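Local coordinates for protein DR2417 (Deinococcus radiodurans, PDB 4XWW) that probably matures and degrades RNA as a metal-dependent 5'-3' exonuclease, possibly also cutting internally, and works as a homodimer of the metallo-beta-lactamase superfamily, at residues Ile22-Met27 / Asp68-His73; Lys78-Thr83 / Pro94-Arg99; Phe176-Asp181 / Ile188-Glu193; Ala223-Asn228 / Val249-Asn254. All blocks are in the same frame, centred on the assembly; numbering follows the deposited sequence.

Contact 1: residues Ile22-Met27 / Asp68-His73; sequences IPLGGM and DYLLEH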
# COMPACT_ATOMS: atom_id res chain seq x y z
N ILE A 22 -1.00 -31.07 -8.85
CA ILE A 22 -1.42 -30.59 -7.54
C ILE A 22 -0.58 -29.39 -7.13
O ILE A 22 0.50 -29.54 -6.56
CB ILE A 22 -1.31 -31.72 -6.48
CG1 ILE A 22 -1.98 -33.01 -7.00
CG2 ILE A 22 -1.90 -31.27 -5.15
CD1 ILE A 22 -1.77 -34.24 -6.11
N PRO A 23 -1.06 -28.18 -7.45
CA PRO A 23 -0.37 -26.97 -6.97
C PRO A 23 -0.42 -26.88 -5.45
O PRO A 23 -1.51 -27.01 -4.89
CB PRO A 23 -1.17 -25.83 -7.61
CG PRO A 23 -2.52 -26.40 -7.87
CD PRO A 23 -2.28 -27.85 -8.20
N LEU A 24 0.72 -26.72 -4.80
CA LEU A 24 0.73 -26.53 -3.35
C LEU A 24 0.98 -25.08 -2.99
O LEU A 24 0.82 -24.68 -1.84
CB LEU A 24 1.76 -27.44 -2.67
CG LEU A 24 1.45 -28.94 -2.69
CD1 LEU A 24 2.56 -29.78 -1.99
CD2 LEU A 24 0.05 -29.25 -2.10
N GLY A 25 1.39 -24.29 -3.97
CA GLY A 25 1.62 -22.87 -3.76
C GLY A 25 1.80 -22.22 -5.11
O GLY A 25 2.17 -22.90 -6.06
N GLY A 26 1.54 -20.93 -5.19
CA GLY A 26 1.72 -20.18 -6.43
C GLY A 26 0.49 -20.03 -7.31
O GLY A 26 0.53 -19.34 -8.33
N MET A 27 -0.60 -20.68 -6.92
CA MET A 27 -1.88 -20.52 -7.61
C MET A 27 -2.77 -19.56 -6.81
O MET A 27 -2.90 -19.71 -5.60
CB MET A 27 -2.58 -21.87 -7.76
CG MET A 27 -2.02 -22.78 -8.84
SD MET A 27 -2.30 -22.18 -10.51
CE MET A 27 -1.80 -23.63 -11.45
N ASP A 68 2.23 -30.84 4.03
CA ASP A 68 1.52 -32.03 4.52
C ASP A 68 1.44 -33.12 3.45
O ASP A 68 1.68 -34.30 3.73
CB ASP A 68 0.10 -31.70 4.98
CG ASP A 68 0.06 -30.61 6.02
OD1 ASP A 68 0.79 -29.60 5.87
OD2 ASP A 68 -0.71 -30.75 7.00
N TYR A 69 1.09 -32.72 2.23
CA TYR A 69 0.93 -33.69 1.15
C TYR A 69 2.23 -34.44 0.86
O TYR A 69 2.22 -35.67 0.72
CB TYR A 69 0.43 -33.02 -0.12
CG TYR A 69 0.19 -33.99 -1.26
CD1 TYR A 69 -1.01 -34.68 -1.38
CD2 TYR A 69 1.18 -34.24 -2.19
CE1 TYR A 69 -1.21 -35.58 -2.42
CE2 TYR A 69 0.99 -35.12 -3.22
CZ TYR A 69 -0.21 -35.79 -3.34
OH TYR A 69 -0.38 -36.68 -4.37
N LEU A 70 3.34 -33.71 0.77
CA LEU A 70 4.64 -34.31 0.47
C LEU A 70 5.12 -35.22 1.58
O LEU A 70 5.75 -36.25 1.32
CB LEU A 70 5.68 -33.22 0.19
CG LEU A 70 5.36 -32.34 -1.02
CD1 LEU A 70 6.45 -31.30 -1.27
CD2 LEU A 70 5.18 -33.22 -2.22
N LEU A 71 4.81 -34.86 2.82
CA LEU A 71 5.15 -35.71 3.96
C LEU A 71 4.40 -37.03 3.90
O LEU A 71 4.97 -38.08 4.18
CB LEU A 71 4.85 -34.99 5.27
CG LEU A 71 5.70 -33.74 5.50
CD1 LEU A 71 5.13 -32.90 6.62
CD2 LEU A 71 7.14 -34.14 5.81
N GLU A 72 3.13 -36.97 3.54
CA GLU A 72 2.32 -38.17 3.47
C GLU A 72 2.86 -39.13 2.41
O GLU A 72 2.81 -40.34 2.57
CB GLU A 72 0.86 -37.84 3.18
CG GLU A 72 0.01 -39.08 2.91
CD GLU A 72 -1.46 -38.77 2.73
OE1 GLU A 72 -1.89 -37.68 3.15
OE2 GLU A 72 -2.18 -39.63 2.18
N HIS A 73 3.38 -38.56 1.33
CA HIS A 73 3.78 -39.34 0.17
C HIS A 73 5.27 -39.27 -0.13
O HIS A 73 5.69 -39.41 -1.28
CB HIS A 73 2.99 -38.87 -1.06
CG HIS A 73 1.51 -38.97 -0.89
ND1 HIS A 73 0.81 -40.14 -1.12
CD2 HIS A 73 0.59 -38.04 -0.53
CE1 HIS A 73 -0.48 -39.93 -0.91
NE2 HIS A 73 -0.63 -38.66 -0.55
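Ile22 and Leu24 meet Tyr69 and Leu70 by packing, and no hydrogen bond spans the two segments. At the outer end of the tyrosine, the methyl CD1 of Ile22 sits 3.3 Å from Tyr69 OH. The same methyl is 3.5 Å from Tyr69 CZ, and it approaches the ring obliquely. The two side chains cross at about a right angle. Ile22 reaches that far because its longer branch is extended (chi2 172°), while the tyrosine ring swings out opposite its own backbone N (chi1 -178°).

Leu24 splits its two methyls between neighbouring helix residues: CD1 lies 3.9 Å from Leu70 CG, and CD2 is more loosely placed, 4.3 Å from Tyr69 CB. Leu70 sets off along the flank of the helix, and its CG comes nearest to Leu24.

This is the packing of a helix on a beta sheet, here in the metallo-beta-lactamase fold: the short helix 68-72 lies against the sheet that contains strands 19-23, 34-39 and 42-46. The chain turns a corner at Leu24, just after strand 19-23, and Leu24 and Gly25 both face Ile34 in a classic beta bulge. Arg38 and Ile43 of the adjoining strands also touch the Tyr69 side chain.

Within the helix segment, the imidazole of His73 covers one face of the Tyr69 ring, with His73 CD2 3.5 Å above the plane of that ring and over its centre. A backbone bond from His73 N to Tyr69 O (3.2 Å) ties the two residues together where the chain leaves the helix. Beyond the bulge, the backbone NH of Gly26 bonds to the carboxylate of Glu29.

Contact 2: residues Lys78-Thr83 / Pro94-Arg99; sequences KGWILT and PYIFAR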
# COMPACT_ATOMS: atom_id res chain seq x y z
N LYS A 78 10.24 -38.65 -6.61
CA LYS A 78 11.34 -39.13 -7.44
C LYS A 78 12.39 -38.05 -7.63
O LYS A 78 13.55 -38.35 -7.93
CB LYS A 78 10.83 -39.61 -8.79
CG LYS A 78 9.98 -40.85 -8.70
CD LYS A 78 10.76 -41.98 -8.05
CE LYS A 78 9.82 -43.03 -7.49
NZ LYS A 78 10.56 -44.10 -6.75
N GLY A 79 11.99 -36.80 -7.46
CA GLY A 79 12.92 -35.71 -7.66
C GLY A 79 12.29 -34.35 -7.81
O GLY A 79 11.07 -34.19 -7.74
N TRP A 80 13.15 -33.36 -8.05
CA TRP A 80 12.78 -31.97 -8.08
C TRP A 80 13.30 -31.29 -9.33
O TRP A 80 14.40 -31.61 -9.81
CB TRP A 80 13.35 -31.27 -6.84
CG TRP A 80 12.34 -30.50 -6.01
CD1 TRP A 80 11.81 -29.27 -6.28
CD2 TRP A 80 11.76 -30.91 -4.76
NE1 TRP A 80 10.94 -28.89 -5.28
CE2 TRP A 80 10.90 -29.88 -4.34
CE3 TRP A 80 11.90 -32.05 -3.96
CZ2 TRP A 80 10.16 -29.96 -3.15
CZ3 TRP A 80 11.16 -32.13 -2.78
CH2 TRP A 80 10.31 -31.08 -2.39
N ILE A 81 12.50 -30.36 -9.85
CA ILE A 81 12.89 -29.44 -10.91
C ILE A 81 12.92 -28.03 -10.33
O ILE A 81 11.95 -27.61 -9.69
CB ILE A 81 11.89 -29.47 -12.08
CG1 ILE A 81 11.90 -30.85 -12.76
CG2 ILE A 81 12.17 -28.37 -13.09
CD1 ILE A 81 10.76 -31.00 -13.71
N LEU A 82 14.02 -27.30 -10.53
CA LEU A 82 14.11 -25.90 -10.10
C LEU A 82 14.23 -25.00 -11.33
O LEU A 82 15.24 -25.07 -12.04
CB LEU A 82 15.30 -25.69 -9.16
CG LEU A 82 15.37 -26.57 -7.92
CD1 LEU A 82 16.52 -26.11 -7.03
CD2 LEU A 82 14.04 -26.46 -7.17
N THR A 83 13.21 -24.17 -11.58
CA THR A 83 13.16 -23.42 -12.85
C THR A 83 14.08 -22.20 -12.89
O THR A 83 14.58 -21.85 -13.95
CB THR A 83 11.72 -22.96 -13.19
OG1 THR A 83 11.20 -22.09 -12.17
CG2 THR A 83 10.76 -24.17 -13.37
N PRO A 94 15.12 -24.61 1.98
CA PRO A 94 15.73 -25.00 3.26
C PRO A 94 14.72 -25.63 4.23
O PRO A 94 15.01 -26.64 4.88
CB PRO A 94 16.24 -23.67 3.83
CG PRO A 94 16.47 -22.83 2.64
CD PRO A 94 15.40 -23.19 1.66
N TYR A 95 13.53 -25.04 4.29
CA TYR A 95 12.47 -25.53 5.16
C TYR A 95 11.87 -26.84 4.66
O TYR A 95 11.63 -27.76 5.45
CB TYR A 95 11.39 -24.46 5.29
CG TYR A 95 11.97 -23.13 5.72
CD1 TYR A 95 12.42 -22.21 4.77
CD2 TYR A 95 12.11 -22.80 7.06
CE1 TYR A 95 12.97 -21.00 5.15
CE2 TYR A 95 12.66 -21.59 7.45
CZ TYR A 95 13.08 -20.70 6.50
OH TYR A 95 13.63 -19.49 6.87
N ILE A 96 11.66 -26.94 3.35
CA ILE A 96 11.09 -28.13 2.73
C ILE A 96 12.10 -29.31 2.71
O ILE A 96 11.77 -30.41 3.16
CB ILE A 96 10.59 -27.81 1.29
CG1 ILE A 96 9.47 -26.76 1.32
CG2 ILE A 96 10.16 -29.11 0.57
CD1 ILE A 96 9.19 -26.08 -0.00
N PHE A 97 13.31 -29.08 2.21
CA PHE A 97 14.28 -30.18 2.08
C PHE A 97 14.66 -30.78 3.43
O PHE A 97 14.96 -31.97 3.52
CB PHE A 97 15.56 -29.73 1.35
CG PHE A 97 15.40 -29.53 -0.14
CD1 PHE A 97 14.30 -30.03 -0.82
CD2 PHE A 97 16.37 -28.85 -0.86
CE1 PHE A 97 14.16 -29.84 -2.20
CE2 PHE A 97 16.24 -28.65 -2.24
CZ PHE A 97 15.13 -29.15 -2.91
N ALA A 98 14.65 -29.98 4.50
CA ALA A 98 15.03 -30.49 5.82
C ALA A 98 14.06 -31.55 6.33
O ALA A 98 14.42 -32.38 7.17
CB ALA A 98 15.13 -29.34 6.82
N ARG A 99 12.83 -31.54 5.82
CA ARG A 99 11.80 -32.43 6.32
C ARG A 99 11.52 -33.63 5.40
O ARG A 99 10.68 -34.47 5.71
CB ARG A 99 10.51 -31.64 6.55
CG ARG A 99 10.67 -30.47 7.51
CD ARG A 99 9.33 -30.04 8.08
NE ARG A 99 8.69 -31.13 8.80
CZ ARG A 99 7.43 -31.12 9.23
NH1 ARG A 99 6.66 -30.06 9.01
NH2 ARG A 99 6.94 -32.17 9.87
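Trp80 of the strand presents one face of its indole to the edge of Phe97 in the helix segment. Atom CE1 of Phe97 comes within 3.6 Å of Trp80 CE3, and it stands over the six-membered ring of the indole. The planes of the phenyl ring and that six-membered ring stand at 85°, with centroids 5.0 Å apart, so the pair is T-shaped. Farther along the benzene ring of the indole, the branch methyl CG2 of Ile96 comes obliquely to within 3.6 Å of Trp80 CH2. Two successive helix residues thus share one indole.

The next shell sets the rings in place. The indole NE1 is bonded to the carbonyl oxygen of Asp47, fixing how the tryptophan is turned, and Val45, Val103 and Val105 pack against it. Phe97 CG lies opposite its own carbonyl carbon (chi1 -74°), which carries the ring from the helix flank across to the indole, and the ring also rests on Val105 and Leu124. Strand 77-82 runs between strands 42-46 and 104-107 in the same sheet. The whole is a helix packed onto an inner strand of the metallo-beta-lactamase sheet, joined to it by the connection that carries the zinc ligands His84, His86, Asp88 and His89, the HxHxDH motif of the superfamily.

Contact 3: residues Phe176-Asp181 / Ile188-Glu193; sequences FKIDPD and IVSDLE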
# COMPACT_ATOMS: atom_id res chain seq x y z
N PHE A 176 8.29 -15.96 -17.19
CA PHE A 176 8.93 -15.52 -18.43
C PHE A 176 8.43 -14.21 -18.99
O PHE A 176 7.31 -13.77 -18.71
CB PHE A 176 8.75 -16.58 -19.53
CG PHE A 176 7.39 -16.53 -20.21
CD1 PHE A 176 6.28 -17.07 -19.59
CD2 PHE A 176 7.24 -15.95 -21.46
CE1 PHE A 176 5.02 -17.05 -20.21
CE2 PHE A 176 5.99 -15.93 -22.10
CZ PHE A 176 4.87 -16.47 -21.47
N LYS A 177 9.27 -13.60 -19.83
CA LYS A 177 8.87 -12.60 -20.80
C LYS A 177 9.45 -13.05 -22.13
O LYS A 177 10.22 -14.02 -22.17
CB LYS A 177 9.41 -11.21 -20.43
CG LYS A 177 10.95 -11.21 -20.47
CD LYS A 177 11.58 -9.88 -20.01
CE LYS A 177 11.18 -8.73 -20.90
NZ LYS A 177 12.18 -7.59 -20.71
N ILE A 178 9.10 -12.40 -23.24
CA ILE A 178 9.78 -12.72 -24.49
C ILE A 178 10.62 -11.52 -24.88
O ILE A 178 10.17 -10.65 -25.63
CB ILE A 178 8.81 -13.10 -25.63
CG1 ILE A 178 7.85 -14.19 -25.14
CG2 ILE A 178 9.61 -13.65 -26.86
CD1 ILE A 178 6.77 -14.59 -26.14
N ASP A 179 11.84 -11.50 -24.37
CA ASP A 179 12.75 -10.39 -24.66
C ASP A 179 13.63 -10.72 -25.86
O ASP A 179 14.41 -11.69 -25.82
CB ASP A 179 13.61 -10.08 -23.44
CG ASP A 179 14.25 -8.69 -23.51
OD1 ASP A 179 14.56 -8.22 -24.62
OD2 ASP A 179 14.44 -8.09 -22.44
N PRO A 180 13.52 -9.93 -26.92
CA PRO A 180 14.32 -10.25 -28.12
C PRO A 180 15.82 -9.99 -27.94
O PRO A 180 16.62 -10.49 -28.73
CB PRO A 180 13.73 -9.33 -29.20
CG PRO A 180 12.96 -8.30 -28.49
CD PRO A 180 12.52 -8.88 -27.17
N ASP A 181 16.19 -9.23 -26.91
CA ASP A 181 17.60 -8.91 -26.68
C ASP A 181 17.79 -8.37 -25.27
O ASP A 181 17.48 -7.21 -25.01
CB ASP A 181 18.11 -7.91 -27.72
CG ASP A 181 19.57 -7.53 -27.51
OD1 ASP A 181 20.27 -8.21 -26.72
OD2 ASP A 181 20.01 -6.55 -28.15
N ILE A 188 21.47 -14.55 -25.57
CA ILE A 188 20.36 -15.15 -24.84
C ILE A 188 19.02 -14.80 -25.46
O ILE A 188 18.70 -13.62 -25.63
CB ILE A 188 20.36 -14.72 -23.38
CG1 ILE A 188 21.67 -15.15 -22.72
CG2 ILE A 188 19.17 -15.36 -22.66
CD1 ILE A 188 21.96 -14.45 -21.43
N VAL A 189 18.23 -15.82 -25.80
CA VAL A 189 16.87 -15.61 -26.31
C VAL A 189 15.95 -16.76 -25.90
O VAL A 189 16.41 -17.89 -25.67
CB VAL A 189 16.80 -15.49 -27.87
CG1 VAL A 189 17.52 -14.26 -28.37
CG2 VAL A 189 17.29 -16.80 -28.60
N SER A 190 14.66 -16.48 -25.81
CA SER A 190 13.69 -17.53 -25.51
C SER A 190 13.67 -18.58 -26.63
O SER A 190 13.76 -18.25 -27.80
CB SER A 190 12.28 -16.97 -25.29
OG SER A 190 12.26 -16.07 -24.20
N ASP A 191 13.54 -19.83 -26.25
CA ASP A 191 13.51 -20.91 -27.24
C ASP A 191 12.13 -21.08 -27.88
O ASP A 191 11.44 -22.08 -27.67
CB ASP A 191 13.97 -22.22 -26.59
CG ASP A 191 14.44 -23.23 -27.62
OD1 ASP A 191 14.11 -23.06 -28.81
OD2 ASP A 191 15.15 -24.20 -27.23
N LEU A 192 11.74 -20.12 -28.72
CA LEU A 192 10.40 -20.17 -29.30
C LEU A 192 10.29 -21.26 -30.36
O LEU A 192 9.21 -21.76 -30.64
CB LEU A 192 10.01 -18.81 -29.89
CG LEU A 192 9.90 -17.68 -28.86
CD1 LEU A 192 9.41 -16.40 -29.52
CD2 LEU A 192 8.99 -18.10 -27.71
N GLU A 193 11.43 -21.61 -30.96
CA GLU A 193 11.50 -22.74 -31.88
C GLU A 193 11.05 -24.01 -31.17
O GLU A 193 10.23 -24.79 -31.69
CB GLU A 193 12.92 -22.88 -32.41
CG GLU A 193 13.14 -24.00 -33.41
CD GLU A 193 14.59 -24.09 -33.86
OE1 GLU A 193 15.49 -24.09 -32.99
OE2 GLU A 193 14.83 -24.14 -35.09
O HOH W 1 13.24 -14.05 -26.15
O HOH W 2 17.08 -11.86 -25.15
O HOH W 3 20.15 -11.44 -25.69
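A water joins the carbonyl oxygen of Asp179 to the backbone of Ser190. It donates to Asp179 O at 2.7 Å and accepts from Ser190 N at 2.8 Å, linking two backbones that do not hydrogen-bond directly. The hydroxyl of Ser190 comes within 3.5 Å of Lys177 O, but its own bond goes to Thr152 OG1, which is also hydrogen-bonded to Lys177 O and Asp179 N.

The Asp179 carboxylate is gripped by several groups. Asp181 N donates to OD1 (3.0 Å, 162° at the hydrogen), 35° out of the carboxylate plane, in an Asx turn; Ser221 OG bonds to the same oxygen. Lys177 NZ forms a salt bridge to Asp179 OD2 at 2.9 Å, likewise from above the plane, and Glu222 N bonds to OD2 as well. NZ also bonds to Pro220 O.

This irregular chain follows directly on Asp175, a zinc ligand in other models of the protein, and Phe176 N bonds to Asp209, the predicted proton donor. The loop therefore probably belongs to the second shell of the metallo-beta-lactamase active site, and the side chain of Lys177 passes close to Ala378 and Gly380 of the probable substrate-binding loop.

The apolar contact is small: the branch methyl CG2 of Ile178 meets Leu192 CD1 at 3.8 Å, the two side chains crossing at a slant. Separately, the methyl CG1 of Val189 rests near a carbonyl oxygen, 3.9 Å from Pro180 O. Just beyond, Asp191 occupies the N-cap of helix 192-201, and its OD1 accepts from Arg194 N.

Contact 4: residues Ala223-Asn228 / Val249-Asn254; sequences AEIARN and VYRIQN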
# COMPACT_ATOMS: atom_id res chain seq x y z
N ALA A 223 17.20 -4.28 -23.58
CA ALA A 223 18.12 -3.50 -24.40
C ALA A 223 17.64 -2.04 -24.49
O ALA A 223 18.45 -1.13 -24.50
CB ALA A 223 18.27 -4.12 -25.80
N GLU A 224 16.33 -1.84 -24.51
CA GLU A 224 15.78 -0.49 -24.54
C GLU A 224 16.02 0.22 -23.21
O GLU A 224 16.39 1.39 -23.17
CB GLU A 224 14.28 -0.50 -24.84
CG GLU A 224 13.74 0.91 -25.01
CD GLU A 224 12.25 1.03 -24.75
OE1 GLU A 224 11.53 0.03 -24.93
OE2 GLU A 224 11.81 2.13 -24.37
N ILE A 225 15.79 -0.49 -22.11
CA ILE A 225 16.05 0.08 -20.78
C ILE A 225 17.54 0.47 -20.66
O ILE A 225 17.85 1.52 -20.13
CB ILE A 225 15.68 -0.89 -19.64
CG1 ILE A 225 14.22 -1.35 -19.77
CG2 ILE A 225 15.97 -0.26 -18.26
CD1 ILE A 225 13.20 -0.21 -19.91
N ALA A 226 18.44 -0.37 -21.15
CA ALA A 226 19.88 -0.05 -21.10
C ALA A 226 20.20 1.22 -21.90
O ALA A 226 20.97 2.07 -21.45
CB ALA A 226 20.71 -1.24 -21.62
N ARG A 227 19.61 1.33 -23.09
CA ARG A 227 19.78 2.54 -23.90
C ARG A 227 19.28 3.78 -23.15
O ARG A 227 19.93 4.84 -23.14
CB ARG A 227 19.04 2.41 -25.24
CG ARG A 227 19.75 1.52 -26.26
CD ARG A 227 19.15 1.71 -27.64
NE ARG A 227 17.76 1.25 -27.70
CZ ARG A 227 17.41 -0.00 -27.93
NH1 ARG A 227 18.35 -0.93 -28.13
NH2 ARG A 227 16.13 -0.34 -27.95
N ASN A 228 18.12 3.64 -22.53
CA ASN A 228 17.54 4.75 -21.78
C ASN A 228 18.41 5.16 -20.59
O ASN A 228 18.60 6.37 -20.33
CB ASN A 228 16.13 4.38 -21.31
CG ASN A 228 15.14 4.26 -22.45
OD1 ASN A 228 15.47 4.60 -23.59
ND2 ASN A 228 13.92 3.82 -22.15
N VAL A 249 20.49 -9.51 -12.94
CA VAL A 249 21.83 -9.60 -13.48
C VAL A 249 21.95 -8.96 -14.86
O VAL A 249 22.96 -8.30 -15.11
CB VAL A 249 22.31 -11.07 -13.57
CG1 VAL A 249 23.73 -11.11 -14.07
CG2 VAL A 249 22.20 -11.74 -12.19
N TYR A 250 20.97 -9.15 -15.74
CA TYR A 250 21.07 -8.48 -17.05
C TYR A 250 21.14 -6.96 -16.92
O TYR A 250 22.00 -6.31 -17.52
CB TYR A 250 19.89 -8.83 -17.95
CG TYR A 250 19.71 -10.30 -18.23
CD1 TYR A 250 20.80 -11.14 -18.46
CD2 TYR A 250 18.44 -10.84 -18.26
CE1 TYR A 250 20.61 -12.51 -18.72
CE2 TYR A 250 18.24 -12.18 -18.52
CZ TYR A 250 19.32 -13.01 -18.75
OH TYR A 250 19.06 -14.34 -18.99
N ARG A 251 20.18 -6.40 -16.19
CA ARG A 251 20.13 -4.96 -15.89
C ARG A 251 21.46 -4.45 -15.33
O ARG A 251 22.02 -3.45 -15.82
CB ARG A 251 19.00 -4.69 -14.89
CG ARG A 251 18.73 -3.20 -14.54
CD ARG A 251 17.84 -2.49 -15.57
NE ARG A 251 16.62 -3.23 -15.87
CZ ARG A 251 15.49 -3.20 -15.16
NH1 ARG A 251 15.39 -2.41 -14.07
NH2 ARG A 251 14.46 -3.94 -15.56
N ILE A 252 21.98 -5.13 -14.32
CA ILE A 252 23.21 -4.70 -13.69
C ILE A 252 24.39 -4.82 -14.65
O ILE A 252 25.22 -3.93 -14.74
CB ILE A 252 23.48 -5.47 -12.40
CG1 ILE A 252 22.38 -5.15 -11.38
CG2 ILE A 252 24.83 -5.08 -11.83
CD1 ILE A 252 22.36 -6.03 -10.14
N GLN A 253 24.47 -5.92 -15.40
CA GLN A 253 25.58 -6.06 -16.35
C GLN A 253 25.55 -4.93 -17.38
O GLN A 253 26.57 -4.32 -17.69
CB GLN A 253 25.54 -7.41 -17.07
CG GLN A 253 26.63 -7.53 -18.14
CD GLN A 253 28.03 -7.66 -17.55
OE1 GLN A 253 28.23 -8.34 -16.55
NE2 GLN A 253 29.01 -7.03 -18.20
N ASN A 254 24.36 -4.65 -17.89
CA ASN A 254 24.24 -3.56 -18.87
C ASN A 254 24.64 -2.21 -18.26
O ASN A 254 25.24 -1.38 -18.93
CB ASN A 254 22.82 -3.52 -19.44
CG ASN A 254 22.51 -4.72 -20.32
OD1 ASN A 254 23.41 -5.34 -20.91
ND2 ASN A 254 21.23 -5.04 -20.45
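Two helices that precede and follow strand 240-243 in the chain, 222-234 and 249-261, touch here on the beta-CASP side of the enzyme. They come closest at Ala226 and Asn254, whose CA atoms are 6.0 Å apart. The alanine methyl CB meets Asn254 CB at 3.8 Å and continues alongside the amide, with Asn254 ND2 at 4.0 Å. With so small a side chain on one helix, the backbones can draw near. That amide is spoken for elsewhere, since ND2 donates to Val182 O.

Next to the alanine, Ile225 lays its branch methyl CG2 over one face of the guanidinium of Arg251, which lies about a turn before Asn254. The methyl is 3.9 Å from Arg251 NE and also touches CD. Arg251 starts out along the flank of its helix; its chain then folds back at chi2 83° and chi3 50°, which brings the guanidinium under the isoleucine.

The buried positive group is satisfied around its rim: NE makes a salt bridge with Glu222 OE1, and NH1 bonds to both Ser343 OG and His377 ND1. Since His377 is a predicted substrate-binding residue, Arg251 probably helps to position it. Ile225 also packs on Ala378 of the same loop, while Val249 and Ile252 rest on Ala280 and Met273 of helix 271-282. Helix 249-261 thus packs against both helices 222-234 and 271-282, and it follows strand 240-243 of the parallel sheet in the chain.

Overall arrangement
The four contacts follow one another along the chain; none nests in or crosses another. Contact 1 closes a long excursion holding strands 34-39 and 42-46, bringing helix 68-72 back onto the first strand. Contact 2 opens soon after, on the next strand of the same sheet, and closes a short loop with the helix that follows; the two touch, Leu70 CD1 lying 4.0 Å from Trp80 CH2. Contact 3 closes a tight loop near the zinc site, its centre about 27 Å from that of contact 2. Contact 4 then closes a loop round strand 240-243 and abuts contact 3, joining helix 222-234 to helix 249-261 of the beta-CASP region.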